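Local coordinates for protein bacterial leucyl aminopeptidase (Legionella pneumophila, PDB 6ESL) that probably cleaves N-terminal residues such as leucine from peptides, as a secreted zinc-dependent M28 aminopeptidase that helps the bacterium acquire nutrients inside amoebas, at residues 34-39 / 50-56; 136-140 / 224-228; 216-222 / 362-368. All coordinates share one frame; numbering follows the deposited sequence.

Contact 1: 34-39 / 50-56; sequences ITVPHK and IDVLSSD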
# COMPACT_ATOMS: atom_id res chain seq x y z
N ILE B 34 19.76 23.66 10.12
CA ILE B 34 19.71 24.03 11.54
C ILE B 34 20.76 25.05 11.84
O ILE B 34 21.92 24.82 11.52
CB ILE B 34 19.88 22.80 12.48
CG1 ILE B 34 18.70 21.89 12.33
CG2 ILE B 34 20.01 23.24 13.95
CD1 ILE B 34 18.82 20.51 12.98
N THR B 35 20.39 26.16 12.45
CA THR B 35 21.37 27.16 12.95
C THR B 35 21.36 27.45 14.45
O THR B 35 22.21 28.20 14.93
CB THR B 35 21.24 28.51 12.24
OG1 THR B 35 19.97 29.09 12.53
CG2 THR B 35 21.40 28.31 10.72
N VAL B 36 20.44 26.87 15.22
CA VAL B 36 20.61 26.89 16.67
C VAL B 36 21.90 26.09 17.05
O VAL B 36 22.33 25.16 16.32
CB VAL B 36 19.35 26.35 17.43
CG1 VAL B 36 18.03 27.02 16.94
CG2 VAL B 36 19.19 24.87 17.29
N PRO B 37 22.51 26.42 18.18
CA PRO B 37 23.62 25.59 18.68
C PRO B 37 23.24 24.12 18.87
O PRO B 37 22.12 23.81 19.33
CB PRO B 37 23.97 26.25 20.02
CG PRO B 37 23.34 27.62 20.04
CD PRO B 37 22.19 27.57 19.06
N HIS B 38 24.10 23.22 18.45
CA HIS B 38 23.82 21.80 18.51
C HIS B 38 25.10 20.98 18.35
O HIS B 38 26.04 21.43 17.69
CB HIS B 38 22.76 21.36 17.45
CG HIS B 38 23.19 21.54 16.01
ND1 HIS B 38 23.38 22.78 15.43
CD2 HIS B 38 23.46 20.62 15.05
CE1 HIS B 38 23.78 22.62 14.18
NE2 HIS B 38 23.83 21.32 13.92
N LYS B 39 25.16 19.81 18.97
CA LYS B 39 26.26 18.92 18.84
C LYS B 39 25.80 17.74 18.09
O LYS B 39 24.74 17.24 18.35
CB LYS B 39 26.75 18.37 20.20
CG LYS B 39 27.37 19.34 21.14
CD LYS B 39 27.80 18.67 22.49
CE LYS B 39 28.46 19.71 23.42
NZ LYS B 39 28.91 19.22 24.75
N ILE B 50 21.29 14.79 17.06
CA ILE B 50 21.87 15.97 17.59
C ILE B 50 21.44 16.20 19.03
O ILE B 50 20.41 15.67 19.45
CB ILE B 50 21.50 17.23 16.77
CG1 ILE B 50 19.97 17.53 16.79
CG2 ILE B 50 21.94 17.05 15.31
CD1 ILE B 50 19.66 18.91 16.27
N ASP B 51 22.25 16.94 19.74
CA ASP B 51 21.94 17.38 21.06
C ASP B 51 21.67 18.85 20.99
O ASP B 51 22.51 19.60 20.43
CB ASP B 51 23.20 17.16 21.99
CG ASP B 51 22.94 17.54 23.41
OD1 ASP B 51 23.06 18.71 23.75
OD2 ASP B 51 22.47 16.68 24.16
N VAL B 52 20.64 19.30 21.66
CA VAL B 52 20.30 20.69 21.68
C VAL B 52 19.70 21.07 23.00
O VAL B 52 19.31 20.23 23.73
CB VAL B 52 19.25 21.02 20.62
CG1 VAL B 52 19.77 20.67 19.26
CG2 VAL B 52 17.97 20.26 20.90
N LEU B 53 19.66 22.34 23.32
CA LEU B 53 18.99 22.79 24.51
C LEU B 53 17.49 22.59 24.31
O LEU B 53 17.00 22.79 23.23
CB LEU B 53 19.17 24.26 24.71
CG LEU B 53 20.50 24.86 25.15
CD1 LEU B 53 20.20 26.26 25.60
CD2 LEU B 53 21.09 24.05 26.26
N SER B 54 16.74 22.29 25.36
CA SER B 54 15.29 22.13 25.27
C SER B 54 14.55 23.39 24.88
O SER B 54 13.50 23.35 24.30
CB SER B 54 14.67 21.52 26.52
OG SER B 54 14.79 22.38 27.59
N SER B 55 15.10 24.52 25.26
CA SER B 55 14.57 25.80 24.93
C SER B 55 14.63 26.10 23.43
O SER B 55 14.08 27.06 23.01
CB SER B 55 15.35 26.87 25.70
OG SER B 55 16.68 26.87 25.32
N ASP B 56 15.37 25.34 22.65
CA ASP B 56 15.50 25.54 21.21
C ASP B 56 14.67 24.56 20.38
O ASP B 56 14.69 24.68 19.15
CB ASP B 56 17.01 25.45 20.79
CG ASP B 56 17.82 26.58 21.24
OD1 ASP B 56 17.35 27.71 21.40
OD2 ASP B 56 19.05 26.40 21.48
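Ile34 and Ile50 reach toward each other tip to tip, their CD1 methyls 3.8 Å apart, and begin the join between the loop 34-39 and the segment 50-56, a strand to Leu53 and then a short 3-10 turn. Ile34 also packs on Leu60 and Leu63 of helix 57-67, so the pair belongs to the core between that helix and the small N-terminal antiparallel sheet. Val36 runs past Asp56 in the opposite direction, its CB 4.1 Å from Asp56 OD2, while the side chains of Pro37 and Asp56 cross at about a right angle, Pro37 CD near the same oxygen. The carbonyl oxygen of Pro37 lies against Val52 CG1. His38 CB rests on Val52 CG1 at 3.6 Å, and CD2, at the ring edge, meets Ile50 CG2. With CG placed between the backbone N and the carbonyl carbon (chi1 64°), the imidazole folds back over its own loop. There His38 ND1 donates to Val36 O over 2.7 Å, and Ile34 CG2 covers one ring face near its rim. At Lys39 the loop becomes the edge strand 39-43. An antiparallel hydrogen-bonded pair forms with Asp51: Lys39 N donates to Asp51 O (3.0 Å) and Asp51 N returns the bond to Lys39 O (2.9 Å). The two CB atoms project from the same face of the sheet, but the extended lysine carries Lys39 NZ away to 6.0 Å from Asp51 OD1, and Asp51 OD2 bonds instead to Gln23 NE2 on strand 21-27. The hold is therefore chiefly backbone bonding and apolar packing: any attraction between the Lys39 and Asp51 charges is probably weak at that separation, while the histidine ring N-H, bonded to Val36 O, probably steadies the bend.

Contact 2: 136-140 / 224-228; sequences TLTHM and GSGSS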
# COMPACT_ATOMS: atom_id res chain seq x y z
N THR B 136 -9.57 -11.91 -30.39
CA THR B 136 -8.20 -12.29 -30.00
C THR B 136 -8.20 -13.51 -29.11
O THR B 136 -7.42 -14.47 -29.28
CB THR B 136 -7.50 -11.11 -29.34
OG1 THR B 136 -7.41 -10.05 -30.29
CG2 THR B 136 -6.10 -11.48 -28.88
N LEU B 137 -9.07 -13.50 -28.13
CA LEU B 137 -9.23 -14.61 -27.17
C LEU B 137 -9.71 -15.91 -27.86
O LEU B 137 -9.27 -17.05 -27.55
CB LEU B 137 -10.15 -14.19 -26.06
CG LEU B 137 -10.22 -15.18 -24.90
CD1 LEU B 137 -8.91 -15.54 -24.27
CD2 LEU B 137 -11.09 -14.57 -23.84
N THR B 138 -10.61 -15.73 -28.82
CA THR B 138 -11.04 -16.87 -29.64
C THR B 138 -9.83 -17.49 -30.30
O THR B 138 -9.64 -18.68 -30.21
CB THR B 138 -12.13 -16.43 -30.62
OG1 THR B 138 -13.27 -16.04 -29.82
CG2 THR B 138 -12.53 -17.57 -31.65
N HIS B 139 -9.02 -16.68 -30.93
CA HIS B 139 -7.85 -17.25 -31.63
C HIS B 139 -6.87 -17.86 -30.62
O HIS B 139 -6.43 -19.01 -30.75
CB HIS B 139 -7.16 -16.17 -32.41
CG HIS B 139 -6.07 -16.70 -33.28
ND1 HIS B 139 -4.79 -16.93 -32.80
CD2 HIS B 139 -6.09 -17.16 -34.56
CE1 HIS B 139 -4.06 -17.47 -33.76
NE2 HIS B 139 -4.82 -17.61 -34.83
N MET B 140 -6.56 -17.14 -29.53
CA MET B 140 -5.52 -17.67 -28.59
C MET B 140 -5.97 -18.97 -28.00
O MET B 140 -5.17 -19.89 -27.92
CB MET B 140 -5.23 -16.68 -27.47
CG MET B 140 -4.42 -15.49 -27.93
SD MET B 140 -3.75 -14.51 -26.56
CE MET B 140 -2.43 -15.53 -25.90
N GLY B 224 -4.96 -15.94 -21.48
CA GLY B 224 -5.58 -15.47 -22.70
C GLY B 224 -6.23 -14.11 -22.52
O GLY B 224 -6.09 -13.22 -23.33
N SER B 225 -6.98 -13.99 -21.41
CA SER B 225 -7.75 -12.78 -21.11
C SER B 225 -6.81 -11.58 -21.01
O SER B 225 -7.03 -10.57 -21.66
CB SER B 225 -8.56 -12.98 -19.84
OG SER B 225 -7.73 -13.21 -18.69
N GLY B 226 -5.77 -11.67 -20.22
CA GLY B 226 -4.88 -10.54 -20.11
C GLY B 226 -4.18 -10.23 -21.42
O GLY B 226 -4.03 -9.05 -21.80
N SER B 227 -3.70 -11.28 -22.06
CA SER B 227 -3.01 -11.13 -23.37
C SER B 227 -3.90 -10.37 -24.39
O SER B 227 -3.42 -9.51 -25.16
CB SER B 227 -2.68 -12.50 -23.88
OG SER B 227 -1.68 -13.16 -23.15
N SER B 228 -5.22 -10.63 -24.32
CA SER B 228 -6.17 -10.00 -25.23
C SER B 228 -6.57 -8.63 -24.85
O SER B 228 -6.75 -7.73 -25.70
CB SER B 228 -7.45 -10.84 -25.40
OG SER B 228 -7.14 -12.18 -25.81
O HOH W 1 -7.59 -7.97 -28.56
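Helices 130-142 and 220-239 pack against each other here, running more nearly antiparallel than parallel: over 136-140 and 224-228 their N-to-C directions differ by 134° and the axes approach to 9.1 Å. This is buried helix-helix packing in the alpha/beta fold of the M28 peptidase, and the second helix is the one that starts at the zinc site. Its face toward 136-140 is built from small residues, Gly224, Ser227 and Ser228, which lets larger side chains come in close. Leu137 extends with CG anti to the backbone N (chi1 -171°), and this carries Leu137 CD1 over the bare backbone of Gly224, 3.5 Å from Gly224 C; Leu371 and Met376 also pack on this leucine. One turn along, Met140 bends at its last torsion and lays its thioether across Ser227, with Met140 SD 3.5 Å from Ser227 CB and CE near both CB and OG. The hydroxyl of Ser227 itself is bonded to Asp223 O. Between these two side chains sits Ser228, whose OG meets Thr136 CG2 at 3.3 Å yet gives its proton to its own helix, to Gly224 O at 2.9 Å. That carbonyl oxygen thus takes two donors, Ser228 N and Ser228 OG, arriving from opposite faces of its plane. Thr136 OG1, which is also bonded to Asn132 O, has a water 2.7 Å away, and the same water donates to Ser228 O at 3.0 Å, bridging one helix to the other.

Contact 3: 216-222 / 362-368; sequences RMPGAGD and HTSSDKM. With ZN (zinc ion), chain E; ZN (zinc ion), chain F.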
# COMPACT_ATOMS: atom_id res chain seq x y z
N ARG B 216 -4.22 -30.28 -23.04
CA ARG B 216 -5.21 -29.42 -23.64
C ARG B 216 -5.53 -28.29 -22.70
O ARG B 216 -6.27 -28.46 -21.72
CB ARG B 216 -6.53 -30.18 -23.85
CG ARG B 216 -7.62 -29.34 -24.49
CD ARG B 216 -7.21 -28.86 -25.88
NE ARG B 216 -8.24 -28.04 -26.50
CZ ARG B 216 -8.33 -26.72 -26.38
NH1 ARG B 216 -7.44 -26.06 -25.66
NH2 ARG B 216 -9.31 -26.06 -26.99
N MET B 217 -4.97 -27.12 -22.99
CA MET B 217 -5.17 -25.92 -22.12
C MET B 217 -5.57 -24.74 -22.95
O MET B 217 -4.76 -24.02 -23.50
CB MET B 217 -3.83 -25.67 -21.42
CG MET B 217 -3.40 -26.78 -20.53
SD MET B 217 -4.34 -26.83 -19.01
CE MET B 217 -3.90 -28.44 -18.34
N PRO B 218 -6.88 -24.54 -23.10
CA PRO B 218 -7.34 -23.30 -23.75
C PRO B 218 -6.85 -22.00 -23.08
O PRO B 218 -6.73 -20.97 -23.72
CB PRO B 218 -8.88 -23.37 -23.65
CG PRO B 218 -9.17 -24.70 -23.12
CD PRO B 218 -7.95 -25.33 -22.50
N GLY B 219 -6.60 -22.06 -21.80
CA GLY B 219 -6.05 -20.90 -21.10
C GLY B 219 -6.77 -19.62 -21.29
O GLY B 219 -6.17 -18.60 -21.53
N ALA B 220 -8.10 -19.67 -21.22
CA ALA B 220 -8.86 -18.49 -21.50
C ALA B 220 -8.60 -17.38 -20.46
O ALA B 220 -8.30 -16.24 -20.80
CB ALA B 220 -10.33 -18.87 -21.61
N GLY B 221 -8.90 -17.71 -19.22
CA GLY B 221 -8.67 -16.82 -18.09
C GLY B 221 -7.19 -16.60 -17.88
O GLY B 221 -6.72 -15.43 -17.89
N ASP B 222 -6.49 -17.70 -17.74
CA ASP B 222 -5.06 -17.60 -17.55
C ASP B 222 -4.24 -18.07 -18.70
O ASP B 222 -4.02 -19.26 -18.85
CB ASP B 222 -4.81 -18.47 -16.31
CG ASP B 222 -3.41 -18.39 -15.77
OD1 ASP B 222 -2.65 -17.44 -16.10
OD2 ASP B 222 -3.06 -19.31 -15.01
N HIS B 362 -5.59 -23.60 -14.97
CA HIS B 362 -4.67 -24.73 -15.16
C HIS B 362 -5.35 -26.05 -15.48
O HIS B 362 -4.88 -27.07 -15.12
CB HIS B 362 -3.65 -24.92 -14.01
CG HIS B 362 -2.84 -23.71 -13.70
ND1 HIS B 362 -2.26 -23.51 -12.48
CD2 HIS B 362 -2.51 -22.66 -14.46
CE1 HIS B 362 -1.61 -22.38 -12.50
NE2 HIS B 362 -1.74 -21.84 -13.69
N THR B 363 -6.50 -25.99 -16.13
CA THR B 363 -7.26 -27.16 -16.54
C THR B 363 -7.83 -26.94 -17.92
O THR B 363 -7.79 -25.86 -18.42
CB THR B 363 -8.47 -27.50 -15.64
OG1 THR B 363 -9.55 -26.60 -15.88
CG2 THR B 363 -8.12 -27.49 -14.17
N SER B 364 -8.30 -28.00 -18.53
CA SER B 364 -8.99 -27.90 -19.83
C SER B 364 -10.28 -27.20 -19.74
O SER B 364 -10.79 -26.85 -20.75
CB SER B 364 -9.31 -29.34 -20.39
OG SER B 364 -8.06 -29.99 -20.43
N SER B 365 -10.81 -26.95 -18.56
CA SER B 365 -12.07 -26.22 -18.46
C SER B 365 -11.87 -24.71 -18.38
O SER B 365 -12.82 -24.02 -18.12
CB SER B 365 -12.79 -26.67 -17.21
OG SER B 365 -13.22 -27.97 -17.35
N ASP B 366 -10.65 -24.22 -18.52
CA ASP B 366 -10.39 -22.81 -18.44
C ASP B 366 -10.76 -22.27 -19.80
O ASP B 366 -9.95 -21.94 -20.60
CB ASP B 366 -8.95 -22.46 -18.03
CG ASP B 366 -8.68 -20.96 -17.95
OD1 ASP B 366 -9.58 -20.14 -18.06
OD2 ASP B 366 -7.54 -20.59 -17.82
N LYS B 367 -12.06 -22.15 -19.97
CA LYS B 367 -12.68 -21.73 -21.21
C LYS B 367 -13.31 -20.35 -21.22
O LYS B 367 -13.82 -19.89 -20.26
CB LYS B 367 -13.74 -22.74 -21.61
CG LYS B 367 -13.20 -24.10 -22.00
CD LYS B 367 -14.30 -25.07 -22.33
CE LYS B 367 -13.82 -26.48 -22.16
NZ LYS B 367 -14.86 -27.51 -22.36
N MET B 368 -13.41 -19.83 -22.43
CA MET B 368 -13.89 -18.51 -22.74
C MET B 368 -15.30 -18.22 -22.23
O MET B 368 -15.60 -17.16 -21.75
CB MET B 368 -13.96 -18.49 -24.23
CG MET B 368 -12.66 -18.54 -24.89
SD MET B 368 -12.88 -18.60 -26.64
CE MET B 368 -13.40 -16.95 -26.79
ZN ZN E . -0.76 -18.82 -14.22
ZN ZN F . -1.29 -16.37 -15.17
O HOH W 2 -5.99 -23.93 -19.53
O HOH W 3 -5.42 -22.09 -17.47
O HOH W 4 -2.34 -16.53 -13.26
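The two-zinc site of this M28 aminopeptidase takes its bridging carboxylate from Asp222, in the first turn of helix 220-239, and the loop 362-368 lies against that helix start. Asp222 OD1 binds the zinc of chain F at 2.0 Å, alongside His209, Asp284 and a water. Asp222 OD2 reaches the zinc of chain E at 2.5 Å, where Glu257 is the other ligand. The His362 ring points its edge at this second zinc, which lies in the ring plane 3.2 Å from His362 NE2, too long for a normal metal bond; in related M28 aminopeptidases a histidine, probably the counterpart of this one, is a zinc ligand. His362 ND1 is hydrogen-bonded to Asp65 OD2 of the second subunit.

Behind the metals, Asp366 holds the helix start by three bonds. Asp366 O accepts from Ala220 N at 3.0 Å. With CG anti to the backbone N (chi1 180°), the carboxylate reaches the N-H groups of the first turn, so that Asp366 OD1 takes Gly221 N at 2.8 Å and Asp366 OD2 receives Asp222 N at 3.1 Å on its syn lone pair. A water links OD2 to His362 N. Farther out, Pro218 packs its ring on the carbonyl oxygens of Ser364 and Asp366, Met217 SD touches Thr363 O, and Ser364 OG donates to Arg216 O over 2.7 Å.

Asp366 is thus a second-shell residue: the N-H groups at the helix start probably stabilise its negative charge, and its bond to Asp222 N probably helps position the backbone from which the bridging carboxylate reaches both zincs.

Contact 1 comes first along the chain, in the small N-terminal sheet beside helix 57-67, its centre about 64 Å from that of contact 2 and about 67 Å from that of contact 3. Those two touch, centres about 11 Å apart, and their segments alternate in sequence: 136-140, 216-222, 224-228, 362-368. Both use helix 220-239, whose first turn serves the zincs while the next packs on helix 130-142; Gly224 N probably bonds to Gly219 O between them. The distant regions meet across the dimer: the backbone oxygen of Ser54 is hydrogen-bonded to Arg258 of the second subunit, and His362 to its Asp65, suggesting that each N-terminal part may limit access to the partner's active site.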